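Local structure of D-3-phosphoglycerate dehydrogenase (Sulfolobus tokodaii, 2EKL) at residues Ile49-Ser54 with Gln301-Ala306; Ala75-Asp80 with Lys293-Met298; Ala115-Met120 with Leu138-Lys143; Met124-Ala127 with Phe132-Ile135; Lys240-Tyr245 with Leu270-His275. The protein binds NAD and probably catalyses the NAD-dependent oxidation of D-3-phosphoglycerate, the first step of serine biosynthesis. One frame throughout, in Å; residues are numbered along the deposited sequence.

Contact 1: residues Ile49-Ser54 with Gln301-Ala306; sequences IIVVRS and QNLLNA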
# COMPACT_ATOMS: atom_id res chain seq x y z
N ILE A 49 23.87 5.50 -34.73
CA ILE A 49 23.01 5.39 -33.56
C ILE A 49 23.27 4.12 -32.76
O ILE A 49 23.50 3.06 -33.34
CB ILE A 49 21.51 5.35 -33.98
CG1 ILE A 49 21.16 6.58 -34.83
CG2 ILE A 49 20.63 5.27 -32.75
CD1 ILE A 49 19.80 6.50 -35.49
N ILE A 50 23.24 4.23 -31.44
CA ILE A 50 23.42 3.07 -30.58
C ILE A 50 22.25 3.10 -29.60
O ILE A 50 21.90 4.16 -29.08
CB ILE A 50 24.76 3.10 -29.79
CG1 ILE A 50 24.93 1.79 -29.02
CG2 ILE A 50 24.78 4.29 -28.83
CD1 ILE A 50 26.24 1.70 -28.24
N VAL A 51 21.63 1.94 -29.37
CA VAL A 51 20.51 1.86 -28.45
C VAL A 51 20.89 0.85 -27.37
O VAL A 51 21.25 -0.28 -27.68
CB VAL A 51 19.22 1.38 -29.16
CG1 VAL A 51 18.05 1.41 -28.18
CG2 VAL A 51 18.93 2.28 -30.35
N VAL A 52 20.83 1.28 -26.11
CA VAL A 52 21.23 0.39 -25.03
C VAL A 52 20.21 0.38 -23.89
O VAL A 52 19.30 1.23 -23.85
CB VAL A 52 22.58 0.86 -24.49
CG1 VAL A 52 23.57 1.01 -25.64
CG2 VAL A 52 22.43 2.20 -23.79
N ARG A 53 20.31 -0.67 -23.08
CA ARG A 53 19.40 -0.54 -22.00
C ARG A 53 20.24 -0.31 -20.78
O ARG A 53 20.62 0.80 -20.44
CB ARG A 53 18.61 -1.86 -21.85
CG ARG A 53 17.10 -1.63 -21.96
CD ARG A 53 16.25 -2.62 -21.11
NE ARG A 53 16.87 -3.96 -21.02
CZ ARG A 53 16.26 -4.90 -20.29
NH1 ARG A 53 15.21 -4.62 -19.52
NH2 ARG A 53 16.63 -6.16 -20.47
N SER A 54 20.61 -1.44 -20.15
CA SER A 54 21.41 -1.31 -18.95
C SER A 54 22.87 -2.26 -18.75
O SER A 54 23.95 -1.87 -18.32
CB SER A 54 20.83 -1.77 -17.40
OG SER A 54 21.64 -1.67 -16.24
N GLN A 301 10.03 7.60 -29.45
CA GLN A 301 9.63 8.90 -29.95
C GLN A 301 10.74 9.94 -29.84
O GLN A 301 10.93 10.76 -30.74
CB GLN A 301 8.38 9.40 -29.23
CG GLN A 301 7.77 10.63 -29.90
CD GLN A 301 7.60 10.44 -31.40
OE1 GLN A 301 6.85 9.56 -31.84
NE2 GLN A 301 8.29 11.25 -32.20
N ASN A 302 11.48 9.92 -28.73
CA ASN A 302 12.57 10.88 -28.56
C ASN A 302 13.69 10.58 -29.55
O ASN A 302 14.37 11.50 -30.03
CB ASN A 302 13.10 10.85 -27.12
CG ASN A 302 12.14 11.50 -26.14
OD1 ASN A 302 11.33 12.34 -26.53
ND2 ASN A 302 12.24 11.13 -24.87
N LEU A 303 13.89 9.30 -29.86
CA LEU A 303 14.92 8.91 -30.81
C LEU A 303 14.54 9.42 -32.20
O LEU A 303 15.38 9.95 -32.93
CB LEU A 303 15.08 7.39 -30.84
CG LEU A 303 16.02 6.83 -31.91
CD1 LEU A 303 17.38 7.48 -31.79
CD2 LEU A 303 16.12 5.31 -31.76
N LEU A 304 13.27 9.26 -32.55
CA LEU A 304 12.78 9.71 -33.86
C LEU A 304 12.91 11.23 -34.01
O LEU A 304 13.29 11.72 -35.07
CB LEU A 304 11.33 9.30 -34.07
CG LEU A 304 11.04 7.81 -34.30
CD1 LEU A 304 9.55 7.62 -34.52
CD2 LEU A 304 11.81 7.32 -35.51
N ASN A 305 12.58 11.96 -32.94
CA ASN A 305 12.68 13.42 -33.00
C ASN A 305 14.12 13.85 -33.22
O ASN A 305 14.39 14.76 -34.01
CB ASN A 305 12.15 14.04 -31.70
CG ASN A 305 12.10 15.56 -31.78
OD1 ASN A 305 11.38 16.13 -32.61
ND2 ASN A 305 12.85 16.22 -30.91
N ALA A 306 15.05 13.19 -32.52
CA ALA A 306 16.47 13.49 -32.65
C ALA A 306 16.94 13.18 -34.07
O ALA A 306 17.76 13.90 -34.64
CB ALA A 306 17.27 12.69 -31.65
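The backbone bond from Asn305 N to Gln301 O, 3.0 Å long, closes the helical turn from which Leu303 reaches across to Ile49 and Val51. This is the helix-on-sheet packing of an open α/β domain: Ile49-Val52 is the central strand of a five-stranded parallel sheet, and Gln301-Ala306 belongs to helix 289-309, which returns near the end of the chain to lie on one side of that sheet. No hydrogen bond joins the two segments, so the contact rests on branched apolar side chains alone.

Leu303 holds the helix side of it. Its CG stands anti to the backbone N (chi1 174°), which carries the forked end away from the helix and down onto the strand. The backbones stay well apart, with 9.2 Å between Ile49 CA and Leu303 CA, and the side chains fill the gap. Ile49 turns its CG2 methyl toward the leucine while its longer CG1 branch runs beside its own backbone N (chi1 -56°). Its side chain and that of Leu303 meet at a slant.

Around this pair, Leu303 also packs on Leu22 of helix 16-24 and on Ile71 of the neighbouring strand, and Val51 touches Leu18 and Ala73. Strand 49-52 is hydrogen-bonded on one edge to Lys7 and Leu9 and on the other to Ile71 and Ala73.

The two methyls of Leu303 divide the strand between them: CD1 lies 4.0 Å from Ile49 CG2, and CD2 approaches Val51 CG2 more loosely, at 4.4 Å.

Contact 2: residues Ala75-Asp80 with Lys293-Met298; sequences AGIGLD and KRVAEM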
# COMPACT_ATOMS: atom_id res chain seq x y z
N ALA A 75 17.13 3.05 -23.44
CA ALA A 75 15.75 2.64 -23.23
C ALA A 75 15.54 2.42 -21.73
O ALA A 75 15.44 1.29 -21.26
CB ALA A 75 15.46 1.35 -24.00
N GLY A 76 15.51 3.53 -21.00
CA GLY A 76 15.33 3.47 -19.56
C GLY A 76 14.97 4.83 -18.99
O GLY A 76 14.84 5.81 -19.73
N ILE A 77 14.82 4.91 -17.67
CA ILE A 77 14.44 6.15 -17.02
C ILE A 77 15.64 6.94 -16.50
O ILE A 77 15.48 8.01 -15.93
CB ILE A 77 13.48 5.87 -15.84
CG1 ILE A 77 14.19 4.99 -14.80
CG2 ILE A 77 12.23 5.17 -16.36
CD1 ILE A 77 13.32 4.63 -13.61
N GLY A 78 16.84 6.40 -16.70
CA GLY A 78 18.05 7.07 -16.24
C GLY A 78 19.18 6.98 -17.24
O GLY A 78 19.01 6.42 -18.33
N LEU A 79 20.34 7.51 -16.88
CA LEU A 79 21.50 7.50 -17.78
C LEU A 79 22.80 7.16 -17.04
O LEU A 79 23.87 7.60 -17.44
CB LEU A 79 21.66 8.87 -18.44
CG LEU A 79 20.49 9.40 -19.28
CD1 LEU A 79 20.78 10.83 -19.71
CD2 LEU A 79 20.28 8.51 -20.49
N ASP A 80 22.69 6.37 -15.98
CA ASP A 80 23.86 6.00 -15.18
C ASP A 80 24.89 5.14 -15.91
O ASP A 80 26.02 5.02 -15.45
CB ASP A 80 23.42 5.29 -13.90
CG ASP A 80 22.54 6.16 -13.02
OD1 ASP A 80 22.91 7.33 -12.78
OD2 ASP A 80 21.49 5.68 -12.56
N LYS A 293 5.93 0.11 -20.98
CA LYS A 293 5.49 0.43 -22.34
C LYS A 293 5.80 1.90 -22.62
O LYS A 293 6.21 2.25 -23.73
CB LYS A 293 3.98 0.19 -22.50
CG LYS A 293 3.46 0.59 -23.88
CD LYS A 293 1.94 0.48 -23.97
CE LYS A 293 1.43 0.98 -25.31
NZ LYS A 293 -0.06 0.98 -25.37
N ARG A 294 5.60 2.76 -21.63
CA ARG A 294 5.89 4.17 -21.82
C ARG A 294 7.39 4.39 -22.03
O ARG A 294 7.78 5.26 -22.81
CB ARG A 294 5.40 5.00 -20.63
CG ARG A 294 3.89 5.16 -20.56
CD ARG A 294 3.51 6.36 -19.72
NE ARG A 294 3.97 6.21 -18.35
CZ ARG A 294 3.32 5.51 -17.43
NH1 ARG A 294 2.18 4.90 -17.73
NH2 ARG A 294 3.83 5.40 -16.21
N VAL A 295 8.22 3.62 -21.34
CA VAL A 295 9.66 3.74 -21.49
C VAL A 295 10.03 3.46 -22.95
O VAL A 295 10.78 4.21 -23.57
CB VAL A 295 10.43 2.76 -20.57
CG1 VAL A 295 11.90 2.72 -20.96
CG2 VAL A 295 10.30 3.21 -19.12
N ALA A 296 9.47 2.38 -23.50
CA ALA A 296 9.74 2.01 -24.88
C ALA A 296 9.23 3.06 -25.86
O ALA A 296 9.95 3.48 -26.77
CB ALA A 296 9.12 0.65 -25.19
N GLU A 297 7.98 3.49 -25.67
CA GLU A 297 7.38 4.49 -26.56
C GLU A 297 8.08 5.84 -26.51
O GLU A 297 8.31 6.47 -27.55
CB GLU A 297 5.90 4.70 -26.20
CG GLU A 297 5.06 3.44 -26.25
CD GLU A 297 3.59 3.73 -26.09
OE1 GLU A 297 3.23 4.54 -25.20
OE2 GLU A 297 2.78 3.15 -26.84
N MET A 298 8.41 6.30 -25.31
CA MET A 298 9.08 7.57 -25.14
C MET A 298 10.49 7.54 -25.72
O MET A 298 10.92 8.49 -26.37
CB MET A 298 9.14 7.96 -23.67
CG MET A 298 7.80 8.33 -23.09
SD MET A 298 7.97 8.92 -21.40
CE MET A 298 9.17 10.24 -21.65
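At Gly76 the chain is almost fully extended (phi -165°, psi -178°) and runs past the helix so closely that Gly76 CA is 6.0 Å from Val295 CA. The helix meets the backbone of the Ala75-Gly76 peptide with one small branched residue. Val295 CG1, anti to its backbone N (chi1 169°), sits over the flat face of the peptide that links Ala75 to Gly76. It is 3.7 Å from Ala75 C and equally 3.7 Å from Gly76 N, so it rests on the middle of the peptide bond. The other methyl, Val295 CG2, meets Ile77 CG2 at 3.9 Å, the two side chains lying at a slant.

Ala75-Asp80 is the loop that leaves the C-terminal end of strand 71-74 in the parallel sheet, the end at which α/β folds commonly place their binding loops. Here Ile77 belongs to the NAD pocket: its side chain is about 4 Å from the bound coenzyme and about 4 Å from the side chain of Ala286, an NAD-binding residue, and it also packs on Ser101. Val295 thus lies behind a residue that lines the coenzyme site.

The preceding residue of the helix, Arg294, turns to the dimer partner. Its NH2 forms a salt bridge with Glu139 OE1 of the second subunit and a hydrogen bond with Ala100 O of its own chain.

Contact 3: residues Ala115-Met120 with Leu138-Lys143; sequences AAARKM and LELAGK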
# COMPACT_ATOMS: atom_id res chain seq x y z
N ALA A 115 2.65 -0.82 4.02
CA ALA A 115 3.14 -2.15 4.37
C ALA A 115 4.04 -2.06 5.60
O ALA A 115 3.99 -2.92 6.48
CB ALA A 115 3.91 -2.76 3.20
N ALA A 116 4.86 -1.01 5.67
CA ALA A 116 5.77 -0.81 6.80
C ALA A 116 5.00 -0.47 8.07
O ALA A 116 5.26 -1.01 9.15
CB ALA A 116 6.76 0.31 6.48
N ALA A 117 4.05 0.45 7.94
CA ALA A 117 3.24 0.88 9.07
C ALA A 117 2.39 -0.25 9.65
O ALA A 117 2.16 -0.31 10.86
CB ALA A 117 2.33 2.03 8.65
N ARG A 118 1.96 -1.17 8.79
CA ARG A 118 1.08 -2.24 9.24
C ARG A 118 1.66 -3.65 9.28
O ARG A 118 0.93 -4.61 9.49
CB ARG A 118 -0.18 -2.22 8.37
CG ARG A 118 -0.92 -0.90 8.46
CD ARG A 118 -1.55 -0.74 9.83
NE ARG A 118 -2.78 -1.53 9.95
CZ ARG A 118 -3.96 -1.14 9.48
NH1 ARG A 118 -4.09 0.04 8.86
NH2 ARG A 118 -5.03 -1.92 9.62
N LYS A 119 2.97 -3.76 9.08
CA LYS A 119 3.65 -5.06 9.09
C LYS A 119 2.90 -6.03 8.19
O LYS A 119 2.65 -7.17 8.56
CB LYS A 119 3.71 -5.61 10.51
CG LYS A 119 4.42 -4.67 11.47
CD LYS A 119 4.37 -5.16 12.90
CE LYS A 119 5.00 -4.14 13.83
NZ LYS A 119 4.90 -4.57 15.26
N MET A 120 2.54 -5.56 7.00
CA MET A 120 1.80 -6.40 6.07
C MET A 120 2.56 -7.66 5.65
O MET A 120 1.96 -8.72 5.50
CB MET A 120 1.39 -5.60 4.83
CG MET A 120 0.31 -4.58 5.11
SD MET A 120 -0.24 -3.67 3.65
CE MET A 120 -1.18 -4.90 2.82
N LEU A 138 0.61 0.70 12.93
CA LEU A 138 0.33 2.11 13.17
C LEU A 138 -0.61 2.72 12.13
O LEU A 138 -0.52 2.40 10.94
CB LEU A 138 1.63 2.91 13.18
CG LEU A 138 2.67 2.54 14.24
CD1 LEU A 138 3.93 3.37 14.04
CD2 LEU A 138 2.09 2.79 15.63
N GLU A 139 -1.49 3.60 12.58
CA GLU A 139 -2.43 4.29 11.70
C GLU A 139 -1.71 5.52 11.12
O GLU A 139 -0.83 6.10 11.77
CB GLU A 139 -3.67 4.71 12.50
CG GLU A 139 -4.76 5.38 11.68
CD GLU A 139 -6.02 5.59 12.48
OE1 GLU A 139 -6.86 4.66 12.54
OE2 GLU A 139 -6.18 6.68 13.08
N LEU A 140 -2.10 5.94 9.92
CA LEU A 140 -1.43 7.06 9.27
C LEU A 140 -2.18 8.38 9.26
O LEU A 140 -1.56 9.45 9.29
CB LEU A 140 -1.08 6.68 7.83
CG LEU A 140 -0.09 5.50 7.74
CD1 LEU A 140 -0.05 4.94 6.32
CD2 LEU A 140 1.29 5.97 8.18
N ALA A 141 -3.51 8.31 9.22
CA ALA A 141 -4.34 9.51 9.20
C ALA A 141 -4.00 10.42 10.38
O ALA A 141 -3.77 9.95 11.49
CB ALA A 141 -5.81 9.12 9.24
N GLY A 142 -3.98 11.73 10.12
CA GLY A 142 -3.69 12.69 11.16
C GLY A 142 -2.22 12.90 11.45
O GLY A 142 -1.84 13.88 12.10
N LYS A 143 -1.38 11.98 10.99
CA LYS A 143 0.04 12.11 11.22
C LYS A 143 0.69 12.98 10.16
O LYS A 143 0.07 13.33 9.15
CB LYS A 143 0.69 10.73 11.29
CG LYS A 143 0.21 9.96 12.51
CD LYS A 143 0.86 8.61 12.65
CE LYS A 143 0.29 7.88 13.86
NZ LYS A 143 0.78 6.49 13.92
O HOH W 1 -2.05 2.15 8.52
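The guanidinium group of Arg118 has a water molecule at its edge, in its plane, and through this water it reaches Leu138. Arg118 NH1 donates to the water at 3.0 Å, and the water donates in turn to Leu138 O at 2.9 Å. NH1 also bonds to Ser104 O of the second subunit and NH2 to Ile284 O of that subunit, so the planar end is gripped from several directions. The side chain folds twice, at chi2 (-70°) and chi3, and this brings its CD methylene to 3.5 Å from Leu138 O while the charged end passes on to the neighbouring subunit.

The direct bond of the contact runs from backbone to backbone. Leu138 N donates to Ala117 O at 2.8 Å and is fairly straight (161° at the hydrogen), although the donor lies 34° out of the carbonyl plane. This satisfies a carbonyl in the last turn of the helix. Ala117 turns its methyl toward the incoming chain, where CB packs against Leu138 O and, at 4.1 Å, against Leu140 CD2.

Past Leu140 the chain makes a type II turn through Gly142, and Lys143 folds back so that its NZ donates to Glu139 O at 2.7 Å, in the carbonyl plane. The same NZ forms a salt bridge with Glu290 of the second subunit.

The arrangement is that of a helix C-terminus closed by a Schellman motif, with Lys119 at positive phi and Met120 N bonded to Ala115 O, and fastened to the loop that leads to strand 144-148, at the dimer interface.

Contact 4: residues Met124-Ala127 with Phe132-Ile135; sequences MALA and FKKI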
# COMPACT_ATOMS: atom_id res chain seq x y z
N MET A 124 1.10 -11.36 5.89
CA MET A 124 0.89 -12.16 4.69
C MET A 124 1.65 -13.48 4.76
O MET A 124 1.15 -14.51 4.29
CB MET A 124 1.30 -11.38 3.44
CG MET A 124 0.47 -10.13 3.20
SD MET A 124 1.03 -9.26 1.72
CE MET A 124 2.42 -8.43 2.33
N ALA A 125 2.84 -13.44 5.34
CA ALA A 125 3.64 -14.66 5.46
C ALA A 125 2.92 -15.62 6.40
O ALA A 125 2.83 -16.82 6.14
CB ALA A 125 5.02 -14.33 6.01
N LEU A 126 2.40 -15.08 7.50
CA LEU A 126 1.67 -15.89 8.47
C LEU A 126 0.46 -16.53 7.80
O LEU A 126 0.25 -17.73 7.90
CB LEU A 126 1.23 -15.03 9.65
CG LEU A 126 2.33 -14.73 10.67
CD1 LEU A 126 1.92 -13.58 11.57
CD2 LEU A 126 2.60 -15.98 11.48
N ALA A 127 -0.32 -15.72 7.09
CA ALA A 127 -1.51 -16.22 6.40
C ALA A 127 -1.20 -17.38 5.46
O ALA A 127 -1.85 -18.43 5.51
CB ALA A 127 -2.19 -15.08 5.63
N PHE A 132 -3.42 -17.64 11.07
CA PHE A 132 -4.10 -16.36 11.03
C PHE A 132 -4.06 -15.62 12.36
O PHE A 132 -5.09 -15.43 13.02
CB PHE A 132 -5.53 -16.54 10.54
CG PHE A 132 -5.62 -16.69 9.05
CD1 PHE A 132 -4.89 -17.68 8.39
CD2 PHE A 132 -6.42 -15.84 8.30
CE1 PHE A 132 -4.95 -17.80 7.00
CE2 PHE A 132 -6.49 -15.95 6.91
CZ PHE A 132 -5.75 -16.94 6.26
N LYS A 133 -2.86 -15.20 12.73
CA LYS A 133 -2.63 -14.46 13.96
C LYS A 133 -2.57 -12.98 13.62
O LYS A 133 -1.84 -12.57 12.71
CB LYS A 133 -1.31 -14.89 14.58
CG LYS A 133 -0.90 -14.09 15.80
CD LYS A 133 0.31 -14.71 16.49
CE LYS A 133 1.51 -14.79 15.57
NZ LYS A 133 2.65 -15.49 16.23
N LYS A 134 -3.34 -12.17 14.35
CA LYS A 134 -3.36 -10.73 14.12
C LYS A 134 -2.06 -10.06 14.56
O LYS A 134 -1.42 -10.50 15.51
CB LYS A 134 -4.54 -10.10 14.86
CG LYS A 134 -5.91 -10.57 14.39
CD LYS A 134 -7.02 -9.87 15.16
CE LYS A 134 -8.40 -10.28 14.66
NZ LYS A 134 -9.48 -9.67 15.48
N ILE A 135 -1.69 -9.00 13.86
CA ILE A 135 -0.48 -8.24 14.16
C ILE A 135 -0.86 -6.76 14.18
O ILE A 135 -1.56 -6.28 13.30
CB ILE A 135 0.60 -8.48 13.07
CG1 ILE A 135 1.81 -7.56 13.31
CG2 ILE A 135 0.01 -8.25 11.70
CD1 ILE A 135 2.54 -7.84 14.60
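Two apolar contacts join the end of helix 120-128 to the chain that doubles back after it. In the first, Ala127 lays its methyl over one face of the Phe132 ring, with CB 4.1 Å from CZ. Although the CB of Phe132 leaves its backbone pointing away from the helix, CG is turned beside the backbone N (chi1 -79°) and the ring swings back over the helix end. In the second, Leu126 CD1 meets the aliphatic part of Lys133, 4.2 Å from its CE. That lysine runs extended from its backbone until it bends at chi3 (60°), which sets CE against the leucine.

Carbon also meets backbone oxygen in both places, without any hydrogen bond between the segments. Phe132 CE1 lies 3.5 Å from Ala127 O, and Leu126 CD1 is 4.1 Å from Lys133 O.

Among the polar links of this corner, Leu126 O bonds to Ser129 OG within the chain. Glu262 of the second subunit packs against Phe132.

Between Met124-Ala127 and Phe132-Ile135 the contact is therefore van der Waals in kind, while Lys133 O finds its hydrogen bond on the second subunit, at Thr282 OG1.

Contact 5: residues Lys240-Tyr245 with Leu270-His275; sequences KALLDY and LELLKH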
# COMPACT_ATOMS: atom_id res chain seq x y z
N LYS A 240 24.69 2.59 7.56
CA LYS A 240 25.23 2.19 8.84
C LYS A 240 24.55 2.98 9.96
O LYS A 240 24.26 2.44 11.02
CB LYS A 240 26.75 2.39 8.85
CG LYS A 240 27.44 1.46 7.86
CD LYS A 240 28.93 1.77 7.69
CE LYS A 240 29.57 0.80 6.72
NZ LYS A 240 31.02 1.09 6.51
N ALA A 241 24.28 4.26 9.71
CA ALA A 241 23.60 5.08 10.71
C ALA A 241 22.18 4.53 10.87
O ALA A 241 21.66 4.45 11.98
CB ALA A 241 23.55 6.54 10.25
N LEU A 242 21.57 4.14 9.75
CA LEU A 242 20.22 3.59 9.78
C LEU A 242 20.15 2.35 10.66
O LEU A 242 19.29 2.23 11.53
CB LEU A 242 19.77 3.22 8.36
CG LEU A 242 18.41 2.51 8.24
CD1 LEU A 242 17.29 3.44 8.69
CD2 LEU A 242 18.21 2.08 6.79
N LEU A 243 21.07 1.41 10.44
CA LEU A 243 21.09 0.19 11.24
C LEU A 243 21.25 0.53 12.72
O LEU A 243 20.61 -0.07 13.58
CB LEU A 243 22.25 -0.71 10.78
CG LEU A 243 22.45 -2.02 11.55
CD1 LEU A 243 21.20 -2.89 11.47
CD2 LEU A 243 23.64 -2.76 10.96
N ASP A 244 22.10 1.51 13.00
CA ASP A 244 22.35 1.96 14.36
C ASP A 244 21.04 2.41 15.01
O ASP A 244 20.69 1.97 16.11
CB ASP A 244 23.36 3.12 14.33
CG ASP A 244 23.83 3.53 15.71
OD1 ASP A 244 23.36 2.95 16.71
OD2 ASP A 244 24.69 4.44 15.79
N TYR A 245 20.32 3.29 14.32
CA TYR A 245 19.06 3.80 14.84
C TYR A 245 17.91 2.81 14.86
O TYR A 245 16.95 2.98 15.61
CB TYR A 245 18.69 5.08 14.09
CG TYR A 245 19.47 6.27 14.59
CD1 TYR A 245 19.03 7.01 15.69
CD2 TYR A 245 20.69 6.63 14.00
CE1 TYR A 245 19.78 8.07 16.20
CE2 TYR A 245 21.45 7.69 14.51
CZ TYR A 245 20.99 8.40 15.60
OH TYR A 245 21.73 9.45 16.09
N LEU A 270 23.65 -6.92 5.15
CA LEU A 270 22.97 -8.17 5.41
C LEU A 270 22.18 -8.09 6.71
O LEU A 270 21.07 -8.60 6.81
CB LEU A 270 24.00 -9.30 5.49
CG LEU A 270 24.72 -9.55 4.16
CD1 LEU A 270 25.89 -10.50 4.36
CD2 LEU A 270 23.72 -10.11 3.16
N GLU A 271 22.75 -7.42 7.72
CA GLU A 271 22.07 -7.29 9.00
C GLU A 271 20.78 -6.49 8.84
O GLU A 271 19.75 -6.81 9.45
CB GLU A 271 22.98 -6.63 10.04
CG GLU A 271 22.59 -6.98 11.47
CD GLU A 271 23.52 -6.39 12.50
OE1 GLU A 271 24.75 -6.37 12.27
OE2 GLU A 271 23.03 -5.95 13.56
N LEU A 272 20.84 -5.44 8.02
CA LEU A 272 19.67 -4.61 7.76
C LEU A 272 18.60 -5.43 7.05
O LEU A 272 17.45 -5.46 7.48
CB LEU A 272 20.04 -3.41 6.88
CG LEU A 272 20.62 -2.17 7.54
CD1 LEU A 272 21.10 -1.20 6.47
CD2 LEU A 272 19.57 -1.51 8.43
N LEU A 273 18.99 -6.10 5.97
CA LEU A 273 18.04 -6.90 5.20
C LEU A 273 17.26 -7.90 6.04
O LEU A 273 16.05 -8.05 5.86
CB LEU A 273 18.77 -7.63 4.07
CG LEU A 273 17.89 -8.53 3.19
CD1 LEU A 273 16.83 -7.69 2.50
CD2 LEU A 273 18.75 -9.26 2.17
N LYS A 274 17.93 -8.57 6.98
CA LYS A 274 17.27 -9.58 7.80
C LYS A 274 16.48 -9.04 9.00
O LYS A 274 15.75 -9.80 9.64
CB LYS A 274 18.29 -10.60 8.31
CG LYS A 274 19.23 -10.08 9.38
CD LYS A 274 20.18 -11.16 9.86
CE LYS A 274 21.17 -10.64 10.89
NZ LYS A 274 20.53 -10.25 12.17
N HIS A 275 16.60 -7.75 9.29
CA HIS A 275 15.90 -7.17 10.42
C HIS A 275 14.40 -7.08 10.17
O HIS A 275 13.96 -6.72 9.07
CB HIS A 275 16.45 -5.77 10.73
CG HIS A 275 16.11 -5.30 12.11
ND1 HIS A 275 17.00 -5.36 13.16
CD2 HIS A 275 14.96 -4.79 12.62
CE1 HIS A 275 16.42 -4.91 14.26
NE2 HIS A 275 15.19 -4.56 13.96
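Leu243 and Leu272 lean across each other at an oblique angle, and the CD2 methyl of Leu272 makes the closest approach, pressing on the helix backbone opposite. It is 3.6 Å from Leu243 CA and 3.7 Å from Leu243 CB. Its position follows from the torsion at chi1 (-84°), which sets CG beside the backbone N of Leu272 and swings the fork toward the other helix. The same methyl reaches Leu242 CD2 at 4.2 Å.

Leu243, its CG anti to the backbone N (chi1 178°), spreads its own fork between two residues: CD1 lies 3.7 Å from Leu272 CD2, and CD2 is 3.9 Å from Glu271 CD. In the Rossmann-type coenzyme domain, helix 239-247 packs on the parallel sheet through Leu242 on Tyr254 and leads into strand 251-256; helix 267-274 packs against helix 239-247 and leads into the outermost strand, 278-280. Their short segments run in broadly the same direction, crossing at 47° with 10.2 Å between axes.

Glu271 stretches out beyond CG, roughly at right angles to Leu243, so that its aliphatic CB and its carboxylate carbon both touch the leucine. The charge is answered within the chain, by a salt bridge from OE2 to Lys247 NZ just past the end of Lys240-Tyr245.

In the fold
From the N terminus, strand 49-52 opens contact 1 and the loop after strand 71-74 opens contact 2; both wait for helix 289-309 near the other end of the chain, so contact 2 is nested in contact 1. A hydrogen bond, probable from Val52 O to Ala75 N, makes the two neighbours. Everything else lies inside their loops: helix 102-118 opens contact 3, the short loop of contact 4 closes within it, and contact 5 follows in series; no loops cross. Contacts 1 and 2 tie the chain's end to the N-terminal sheet, whereas contacts 3, 4 and 5 belong to the coenzyme domain; these three and contact 2 reach the second subunit.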